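Local coordinates for protein mandelate racemase/muconate lactonizing enzyme (Roseovarius nubinhibens, PDB 2QDD) that is of unknown function but belongs to the mandelate racemase/muconate lactonizing enzyme family and probably carries out magnesium-dependent chemistry of the enolase-superfamily kind, at residues A[130-135]-A[347-352]; A[135-140]-A[305-310]; A[264-269]-A[278-283]. One frame throughout, in Å; residues are numbered along the deposited sequence.

Interaction 1: residues A[130-135]-A[347-352]; sequences EAATPV and PPSAPG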
loop_
_atom_site.group_PDB
_atom_site.type_symbol
_atom_site.label_atom_id
_atom_site.label_comp_id
_atom_site.label_asym_id
_atom_site.label_seq_id
_atom_site.Cartn_x
_atom_site.Cartn_y
_atom_site.Cartn_z
ATOM N N GLU A 130 -37.158 17.184 3.011
ATOM C CA GLU A 130 -38.367 17.671 2.334
ATOM C C GLU A 130 -39.629 17.591 3.184
ATOM O O GLU A 130 -40.570 18.357 2.977
ATOM C CB GLU A 130 -38.602 16.938 1.006
ATOM C CG GLU A 130 -38.740 15.418 1.090
ATOM C CD GLU A 130 -39.483 14.819 -0.101
ATOM O OE1 GLU A 130 -39.281 13.616 -0.375
ATOM O OE2 GLU A 130 -40.268 15.543 -0.759
ATOM N N ALA A 131 -39.648 16.649 4.122
ATOM C CA ALA A 131 -40.864 16.266 4.820
ATOM C C ALA A 131 -40.512 15.722 6.198
ATOM O O ALA A 131 -39.389 15.272 6.422
ATOM C CB ALA A 131 -41.632 15.220 4.016
ATOM N N ALA A 132 -41.481 15.758 7.112
ATOM C CA ALA A 132 -41.415 14.997 8.354
ATOM C C ALA A 132 -41.634 13.511 8.078
ATOM O O ALA A 132 -42.708 12.963 8.351
ATOM C CB ALA A 132 -42.439 15.524 9.357
ATOM N N THR A 133 -40.605 12.872 7.526
ATOM C CA THR A 133 -40.673 11.482 7.084
ATOM C C THR A 133 -40.803 10.567 8.301
ATOM O O THR A 133 -40.020 10.686 9.244
ATOM C CB THR A 133 -39.425 11.106 6.244
ATOM O OG1 THR A 133 -39.357 11.953 5.090
ATOM C CG2 THR A 133 -39.479 9.659 5.780
ATOM N N PRO A 134 -41.826 9.689 8.300
ATOM C CA PRO A 134 -41.940 8.632 9.303
ATOM C C PRO A 134 -40.792 7.624 9.225
ATOM O O PRO A 134 -40.534 7.047 8.169
ATOM C CB PRO A 134 -43.285 7.971 8.976
ATOM C CG PRO A 134 -43.560 8.325 7.558
ATOM C CD PRO A 134 -42.956 9.675 7.352
ATOM N N VAL A 135 -40.106 7.436 10.348
ATOM C CA VAL A 135 -38.882 6.646 10.394
ATOM C C VAL A 135 -39.190 5.326 11.097
ATOM O O VAL A 135 -39.710 5.337 12.214
ATOM C CB VAL A 135 -37.733 7.415 11.123
ATOM C CG1 VAL A 135 -36.472 6.556 11.230
ATOM C CG2 VAL A 135 -37.413 8.719 10.391
ATOM N N PRO A 347 -41.057 12.959 13.312
ATOM C CA PRO A 347 -40.645 14.132 14.085
ATOM C C PRO A 347 -41.728 15.215 14.034
ATOM O O PRO A 347 -42.510 15.241 13.087
ATOM C CB PRO A 347 -39.378 14.594 13.361
ATOM C CG PRO A 347 -39.572 14.160 11.948
ATOM C CD PRO A 347 -40.342 12.870 12.019
ATOM N N PRO A 348 -41.792 16.091 15.055
ATOM C CA PRO A 348 -42.623 17.301 15.010
ATOM C C PRO A 348 -42.288 18.248 13.855
ATOM O O PRO A 348 -41.163 18.237 13.348
ATOM C CB PRO A 348 -42.318 17.981 16.348
ATOM C CG PRO A 348 -41.879 16.873 17.239
ATOM C CD PRO A 348 -41.106 15.955 16.352
ATOM N N SER A 349 -43.268 19.058 13.454
ATOM C CA SER A 349 -43.066 20.086 12.431
ATOM C C SER A 349 -43.139 21.516 12.971
ATOM O O SER A 349 -42.991 22.481 12.217
ATOM C CB SER A 349 -44.054 19.890 11.287
ATOM O OG SER A 349 -43.792 18.669 10.618
ATOM N N ALA A 350 -43.361 21.637 14.279
ATOM C CA ALA A 350 -43.208 22.893 15.016
ATOM C C ALA A 350 -41.790 23.453 14.848
ATOM O O ALA A 350 -40.843 22.678 14.723
ATOM C CB ALA A 350 -43.510 22.654 16.492
ATOM N N PRO A 351 -41.639 24.797 14.820
ATOM C CA PRO A 351 -40.316 25.436 14.813
ATOM C C PRO A 351 -39.356 24.941 15.900
ATOM O O PRO A 351 -39.765 24.684 17.034
ATOM C CB PRO A 351 -40.643 26.909 15.032
ATOM C CG PRO A 351 -41.988 27.072 14.437
ATOM C CD PRO A 351 -42.719 25.801 14.760
ATOM N N GLY A 352 -38.088 24.798 15.531
ATOM C CA GLY A 352 -37.087 24.218 16.416
ATOM C C GLY A 352 -37.262 22.731 16.617
ATOM O O GLY A 352 -37.552 21.983 15.677
#
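The inverse gamma turn centred on Ala132, in the loop that feeds strand 135-141 of the barrel, rests against the ring of Pro347 and the hydroxyl of Ser349. The turn is closed by a weak backbone bond from Thr133 N to Ala131 O, 2.9 Å long, and it presents the Ala132 methyl to the loop that follows strand 344-345. That methyl settles between three groups: CB of Ala132 lies 3.6 Å from Ser349 OG, 3.7 Å from the carbonyl oxygen Pro347 O and 4.1 Å from Pro347 CG. A single methyl suffices here, since Pro347 and Ser349 already approach it closely. Ser349 brings its oxygen alongside the methyl because OG stands beside its own backbone N, anti to the carbonyl carbon (chi1 -65°); the approach is van der Waals contact. The proline ring spans two residues of the turn. While CG faces Ala132, CD reaches the backbone oxygen of the next residue, with 3.5 Å from Pro347 CD to Thr133 O, a ring methylene lying against a carbonyl. Proline suits this place, being rigid and apolar. With an alanine here, CG and CD are gone, and the loss would probably open a gap beside the Ala132 methyl and the Thr133 carbonyl and leave the 347-352 loop more mobile. Trp124 of helix 123-126 touches Ala132, Pro347 and Ser349 alike, binding the two loops into one cluster. Pro347 also packs on Leu307, His308 and Ala311 of helix 300-311, and the Val135 backbone pairs with Ala345 of strand 344-345.

Interaction 2: residues A[135-140]-A[305-310]; sequences VPINSS and AALHLA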
loop_
_atom_site.group_PDB
_atom_site.type_symbol
_atom_site.label_atom_id
_atom_site.label_comp_id
_atom_site.label_asym_id
_atom_site.label_seq_id
_atom_site.Cartn_x
_atom_site.Cartn_y
_atom_site.Cartn_z
ATOM N N VAL A 135 -40.106 7.436 10.348
ATOM C CA VAL A 135 -38.882 6.646 10.394
ATOM C C VAL A 135 -39.190 5.326 11.097
ATOM O O VAL A 135 -39.710 5.337 12.214
ATOM C CB VAL A 135 -37.733 7.415 11.123
ATOM C CG1 VAL A 135 -36.472 6.556 11.230
ATOM C CG2 VAL A 135 -37.413 8.719 10.391
ATOM N N PRO A 136 -38.880 4.186 10.441
ATOM C CA PRO A 136 -39.021 2.863 11.056
ATOM C C PRO A 136 -38.236 2.739 12.362
ATOM O O PRO A 136 -37.129 3.269 12.478
ATOM C CB PRO A 136 -38.445 1.920 9.996
ATOM C CG PRO A 136 -38.624 2.644 8.720
ATOM C CD PRO A 136 -38.375 4.084 9.059
ATOM N N ILE A 137 -38.838 2.070 13.338
ATOM C CA ILE A 137 -38.248 1.897 14.654
ATOM C C ILE A 137 -37.895 0.429 14.800
ATOM O O ILE A 137 -38.707 -0.434 14.469
ATOM C CB ILE A 137 -39.231 2.343 15.789
ATOM C CG1 ILE A 137 -39.661 3.804 15.605
ATOM C CG2 ILE A 137 -38.622 2.139 17.183
ATOM C CD1 ILE A 137 -38.508 4.796 15.405
ATOM N N ASN A 138 -36.685 0.138 15.273
ATOM C CA ASN A 138 -36.304 -1.252 15.509
ATOM C C ASN A 138 -36.583 -1.786 16.918
ATOM O O ASN A 138 -36.523 -1.045 17.898
ATOM C CB ASN A 138 -34.870 -1.550 15.039
ATOM C CG ASN A 138 -33.819 -0.919 15.921
ATOM O OD1 ASN A 138 -33.403 -1.498 16.926
ATOM N ND2 ASN A 138 -33.372 0.270 15.544
ATOM N N SER A 139 -36.898 -3.077 16.999
ATOM C CA SER A 139 -37.051 -3.770 18.276
ATOM C C SER A 139 -35.710 -4.184 18.865
ATOM O O SER A 139 -34.709 -4.275 18.151
ATOM C CB SER A 139 -37.927 -5.008 18.104
ATOM O OG SER A 139 -37.273 -6.002 17.333
ATOM N N SER A 140 -35.705 -4.443 20.170
ATOM C CA SER A 140 -34.538 -4.985 20.857
ATOM C C SER A 140 -34.831 -6.385 21.366
ATOM O O SER A 140 -35.699 -6.574 22.222
ATOM C CB SER A 140 -34.134 -4.082 22.016
ATOM O OG SER A 140 -34.011 -2.740 21.584
ATOM N N ALA A 305 -34.520 14.837 18.825
ATOM C CA ALA A 305 -33.359 15.488 18.209
ATOM C C ALA A 305 -32.707 14.652 17.109
ATOM O O ALA A 305 -32.454 15.143 16.008
ATOM C CB ALA A 305 -32.343 15.846 19.274
ATOM N N ALA A 306 -32.463 13.384 17.414
ATOM C CA ALA A 306 -31.829 12.466 16.478
ATOM C C ALA A 306 -32.769 12.018 15.361
ATOM O O ALA A 306 -32.323 11.730 14.250
ATOM C CB ALA A 306 -31.280 11.275 17.221
ATOM N N LEU A 307 -34.068 11.968 15.657
ATOM C CA LEU A 307 -35.083 11.606 14.665
ATOM C C LEU A 307 -35.320 12.685 13.614
ATOM O O LEU A 307 -35.713 12.380 12.493
ATOM C CB LEU A 307 -36.403 11.208 15.328
ATOM C CG LEU A 307 -37.172 10.135 14.550
ATOM C CD1 LEU A 307 -36.995 8.766 15.174
ATOM C CD2 LEU A 307 -38.631 10.490 14.442
ATOM N N HIS A 308 -35.070 13.938 13.980
ATOM C CA HIS A 308 -34.985 15.037 13.018
ATOM C C HIS A 308 -33.870 14.824 11.985
ATOM O O HIS A 308 -34.053 15.124 10.800
ATOM C CB HIS A 308 -34.764 16.372 13.743
ATOM C CG HIS A 308 -36.019 16.999 14.272
ATOM N ND1 HIS A 308 -36.985 17.542 13.455
ATOM C CD2 HIS A 308 -36.448 17.198 15.541
ATOM C CE1 HIS A 308 -37.961 18.033 14.195
ATOM N NE2 HIS A 308 -37.661 17.837 15.465
ATOM N N LEU A 309 -32.719 14.321 12.446
ATOM C CA LEU A 309 -31.611 13.962 11.557
ATOM C C LEU A 309 -31.934 12.725 10.723
ATOM O O LEU A 309 -31.677 12.706 9.522
ATOM C CB LEU A 309 -30.309 13.763 12.346
ATOM C CG LEU A 309 -29.004 13.760 11.534
ATOM C CD1 LEU A 309 -28.723 15.104 10.890
ATOM C CD2 LEU A 309 -27.834 13.345 12.399
ATOM N N ALA A 310 -32.497 11.705 11.369
ATOM C CA ALA A 310 -32.977 10.498 10.688
ATOM C C ALA A 310 -33.964 10.771 9.538
ATOM O O ALA A 310 -33.821 10.205 8.453
ATOM C CB ALA A 310 -33.580 9.525 11.696
#
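Val135, Leu307 and Ala310 carry this strand-to-helix contact of the modified TIM barrel of the enolase superfamily, in which helix 300-311 packs against strand 135-141. The strand is the first of seven consecutive parallel strands and the helix follows the last of them, so the contact brings the start of the barrel up to its end. The backbones come nearest at Val135 and Ala310, whose CA atoms are 7.1 Å apart. Such an approach calls for a small residue on the helix, and alanine fits: both valine methyls reach its CB, Val135 CG2 at 4.1 Å and Val135 CG1 at 4.2 Å from Ala310 CB. The valine can offer the two together because CG1 is anti to the backbone N (chi1 177°) and CG2 anti to the carbonyl carbon, so that the fork opens onto the helix. CG2 also lies against the Ala310 backbone carbon. Leu307, one helical turn earlier, extends the apolar surface; its longer branched chain reaches along the strand and brings CD1 to 4.3 Å from Val135 CB. On the strand Pro136 points the other way, and Ile137 is the next to join in. All four touching residues are buried and apolar, as befits the layer between barrel wall and helix. Ser321, from a loop further along the chain, touches both Val135 and Ala310, while Leu307 also packs on Ala345 of strand 344-345. The far end of the contact is made by Ile137, whose chain folds at chi2 (-51°) and sets CD1 methyl to methyl with Leu307 CD1, 4.3 Å away.

Interaction 3: residues A[264-269]-A[278-283]; sequences VKIKPN and RQIRDF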
loop_
_atom_site.group_PDB
_atom_site.type_symbol
_atom_site.label_atom_id
_atom_site.label_comp_id
_atom_site.label_asym_id
_atom_site.label_seq_id
_atom_site.Cartn_x
_atom_site.Cartn_y
_atom_site.Cartn_z
ATOM N N VAL A 264 -22.613 2.928 9.238
ATOM C CA VAL A 264 -22.356 3.405 10.602
ATOM C C VAL A 264 -23.655 3.757 11.349
ATOM O O VAL A 264 -24.657 4.105 10.729
ATOM C CB VAL A 264 -21.359 4.613 10.654
ATOM C CG1 VAL A 264 -20.046 4.291 9.927
ATOM C CG2 VAL A 264 -21.990 5.895 10.093
ATOM N N LYS A 265 -23.628 3.643 12.676
ATOM C CA LYS A 265 -24.586 4.330 13.543
ATOM C C LYS A 265 -24.083 5.720 13.873
ATOM O O LYS A 265 -22.897 5.906 14.153
ATOM C CB LYS A 265 -24.796 3.564 14.849
ATOM C CG LYS A 265 -25.532 2.255 14.695
ATOM C CD LYS A 265 -26.127 1.819 16.013
ATOM C CE LYS A 265 -27.263 0.845 15.802
ATOM N NZ LYS A 265 -27.611 0.108 17.048
ATOM N N ILE A 266 -24.984 6.698 13.835
ATOM C CA ILE A 266 -24.664 8.049 14.295
ATOM C C ILE A 266 -25.472 8.396 15.544
ATOM O O ILE A 266 -26.704 8.295 15.552
ATOM C CB ILE A 266 -24.891 9.123 13.204
ATOM C CG1 ILE A 266 -24.303 8.666 11.865
ATOM C CG2 ILE A 266 -24.270 10.457 13.629
ATOM C CD1 ILE A 266 -24.870 9.398 10.700
ATOM N N LYS A 267 -24.758 8.781 16.600
ATOM C CA LYS A 267 -25.367 9.106 17.881
ATOM C C LYS A 267 -24.787 10.414 18.394
ATOM O O LYS A 267 -23.599 10.469 18.702
ATOM C CB LYS A 267 -25.127 7.980 18.895
ATOM C CG LYS A 267 -25.764 6.659 18.505
ATOM C CD LYS A 267 -25.663 5.650 19.601
ATOM C CE LYS A 267 -25.859 4.264 19.035
ATOM N NZ LYS A 267 -25.693 3.244 20.103
ATOM N N PRO A 268 -25.619 11.470 18.478
ATOM C CA PRO A 268 -25.198 12.822 18.869
ATOM C C PRO A 268 -24.383 12.898 20.169
ATOM O O PRO A 268 -23.403 13.640 20.225
ATOM C CB PRO A 268 -26.525 13.572 19.025
ATOM C CG PRO A 268 -27.456 12.871 18.120
ATOM C CD PRO A 268 -27.063 11.423 18.173
ATOM N N ASN A 269 -24.771 12.126 21.186
ATOM C CA ASN A 269 -24.025 12.083 22.444
ATOM C C ASN A 269 -22.637 11.440 22.353
ATOM O O ASN A 269 -21.770 11.725 23.171
ATOM C CB ASN A 269 -24.852 11.454 23.572
ATOM C CG ASN A 269 -24.429 11.953 24.964
ATOM O OD1 ASN A 269 -23.733 11.258 25.700
ATOM N ND2 ASN A 269 -24.843 13.166 25.313
ATOM N N ARG A 278 -24.500 15.900 11.689
ATOM C CA ARG A 278 -24.892 16.254 10.315
ATOM C C ARG A 278 -23.743 16.155 9.302
ATOM O O ARG A 278 -23.939 15.658 8.185
ATOM C CB ARG A 278 -25.498 17.663 10.274
ATOM C CG ARG A 278 -26.029 18.099 8.916
ATOM C CD ARG A 278 -25.401 19.414 8.492
ATOM N NE ARG A 278 -26.407 20.434 8.208
ATOM C CZ ARG A 278 -26.291 21.717 8.545
ATOM N NH1 ARG A 278 -27.259 22.571 8.245
ATOM N NH2 ARG A 278 -25.209 22.150 9.186
ATOM N N GLN A 279 -22.558 16.630 9.687
ATOM C CA GLN A 279 -21.357 16.487 8.855
ATOM C C GLN A 279 -21.024 15.023 8.549
ATOM O O GLN A 279 -20.716 14.680 7.408
ATOM C CB GLN A 279 -20.139 17.186 9.478
ATOM C CG GLN A 279 -18.942 17.248 8.503
ATOM C CD GLN A 279 -17.590 17.560 9.141
ATOM O OE1 GLN A 279 -16.667 17.999 8.451
ATOM N NE2 GLN A 279 -17.460 17.323 10.446
ATOM N N ILE A 280 -21.098 14.179 9.575
ATOM C CA ILE A 280 -20.947 12.725 9.438
ATOM C C ILE A 280 -22.027 12.089 8.550
ATOM O O ILE A 280 -21.723 11.251 7.691
ATOM C CB ILE A 280 -20.903 12.052 10.830
ATOM C CG1 ILE A 280 -19.650 12.510 11.577
ATOM C CG2 ILE A 280 -20.939 10.520 10.721
ATOM C CD1 ILE A 280 -19.768 12.414 13.074
ATOM N N ARG A 281 -23.273 12.510 8.749
ATOM C CA ARG A 281 -24.401 12.058 7.932
ATOM C C ARG A 281 -24.179 12.349 6.453
ATOM O O ARG A 281 -24.361 11.470 5.607
ATOM C CB ARG A 281 -25.704 12.721 8.401
ATOM C CG ARG A 281 -26.978 12.066 7.851
ATOM C CD ARG A 281 -27.459 12.700 6.544
ATOM N NE ARG A 281 -27.632 14.158 6.615
ATOM C CZ ARG A 281 -28.740 14.767 7.029
ATOM N NH1 ARG A 281 -29.779 14.052 7.442
ATOM N NH2 ARG A 281 -28.812 16.094 7.035
ATOM N N ASP A 282 -23.802 13.590 6.161
ATOM C CA ASP A 282 -23.528 14.046 4.807
ATOM C C ASP A 282 -22.330 13.331 4.175
ATOM O O ASP A 282 -22.346 13.033 2.981
ATOM C CB ASP A 282 -23.289 15.561 4.808
ATOM C CG ASP A 282 -24.577 16.371 5.029
ATOM O OD1 ASP A 282 -25.687 15.785 5.124
ATOM O OD2 ASP A 282 -24.471 17.613 5.098
ATOM N N PHE A 283 -21.299 13.072 4.977
ATOM C CA PHE A 283 -20.180 12.237 4.549
ATOM C C PHE A 283 -20.655 10.834 4.162
ATOM O O PHE A 283 -20.279 10.326 3.107
ATOM C CB PHE A 283 -19.088 12.162 5.627
ATOM C CG PHE A 283 -17.924 11.285 5.246
ATOM C CD1 PHE A 283 -17.767 10.027 5.816
ATOM C CD2 PHE A 283 -16.988 11.716 4.317
ATOM C CE1 PHE A 283 -16.701 9.208 5.464
ATOM C CE2 PHE A 283 -15.916 10.904 3.958
ATOM C CZ PHE A 283 -15.773 9.651 4.532
#
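Strand 263-266 and helix 274-287 draw closest where Ile266 faces Arg281, their CA atoms 7.5 Å apart. Ile266 fills the interval. Its CG1 stands beside its own backbone N, and chi2 (160°) extends the chain so that the CD1 methyl reaches the helix backbone, 3.9 Å from Arg281 CA and 4.1 Å from Arg281 CB. From the helix Ile280 runs alongside in the opposite sense, and its branch methyl CG2 packs 4.0 Å from Ile266 CG1. Two beta-branched residues suit this layer, each giving a broad apolar flank as well as a reaching arm. Arg281 contributes the base of its side chain and carries its charge elsewhere: the chain bends at chi2 and chi3, and the guanidinium leads away from the strand. There NE donates to Asp282 OD1 over 2.9 Å at 158°, a salt bridge between helix neighbours in which the oxygen lies near the guanidinium plane. NH1 is taken up by Thr313 OG1 and Ser312 OG, so the buried cation has partners on more than one atom while its CB remains with the apolar layer. The residues flanking Ile266 are both lysines, Lys265 on the strand and Lys267 at the N-cap of helix 268-271, and both turn from helix 274-287: Lys265 forms a salt bridge with Glu220 and Lys267 with Asp243, both magnesium ligands, although the metal is absent from this chain. The side chain of Ile266 lies on the face turned from those lysines. Strand 263-266, helix 274-287 and parallel strand 290-293 form a beta-alpha-beta crossover, the connection that recurs round a TIM-type barrel.

Overall arrangement
Interactions 1 and 2 share Val135 and meet where Pro347 packs on helix 300-311: their centres are 12 Å apart, and Pro347 N sits 3.6 Å from Leu307 CD2. The same helix meets interaction 3 through Leu309, whose backbone O is 3.1 Å from Arg281 NH1, with 13 Å between the centres. Interactions 1 and 3 do not touch, their nearest atoms being about 9 Å apart. Along the chain interaction 3 is nested within interaction 2, and that within interaction 1. Interactions 1 and 2 lie away from the magnesium site, whereas in interaction 3 the side chain of Ile266 is about 7 Å from that of the metal ligand Asp243.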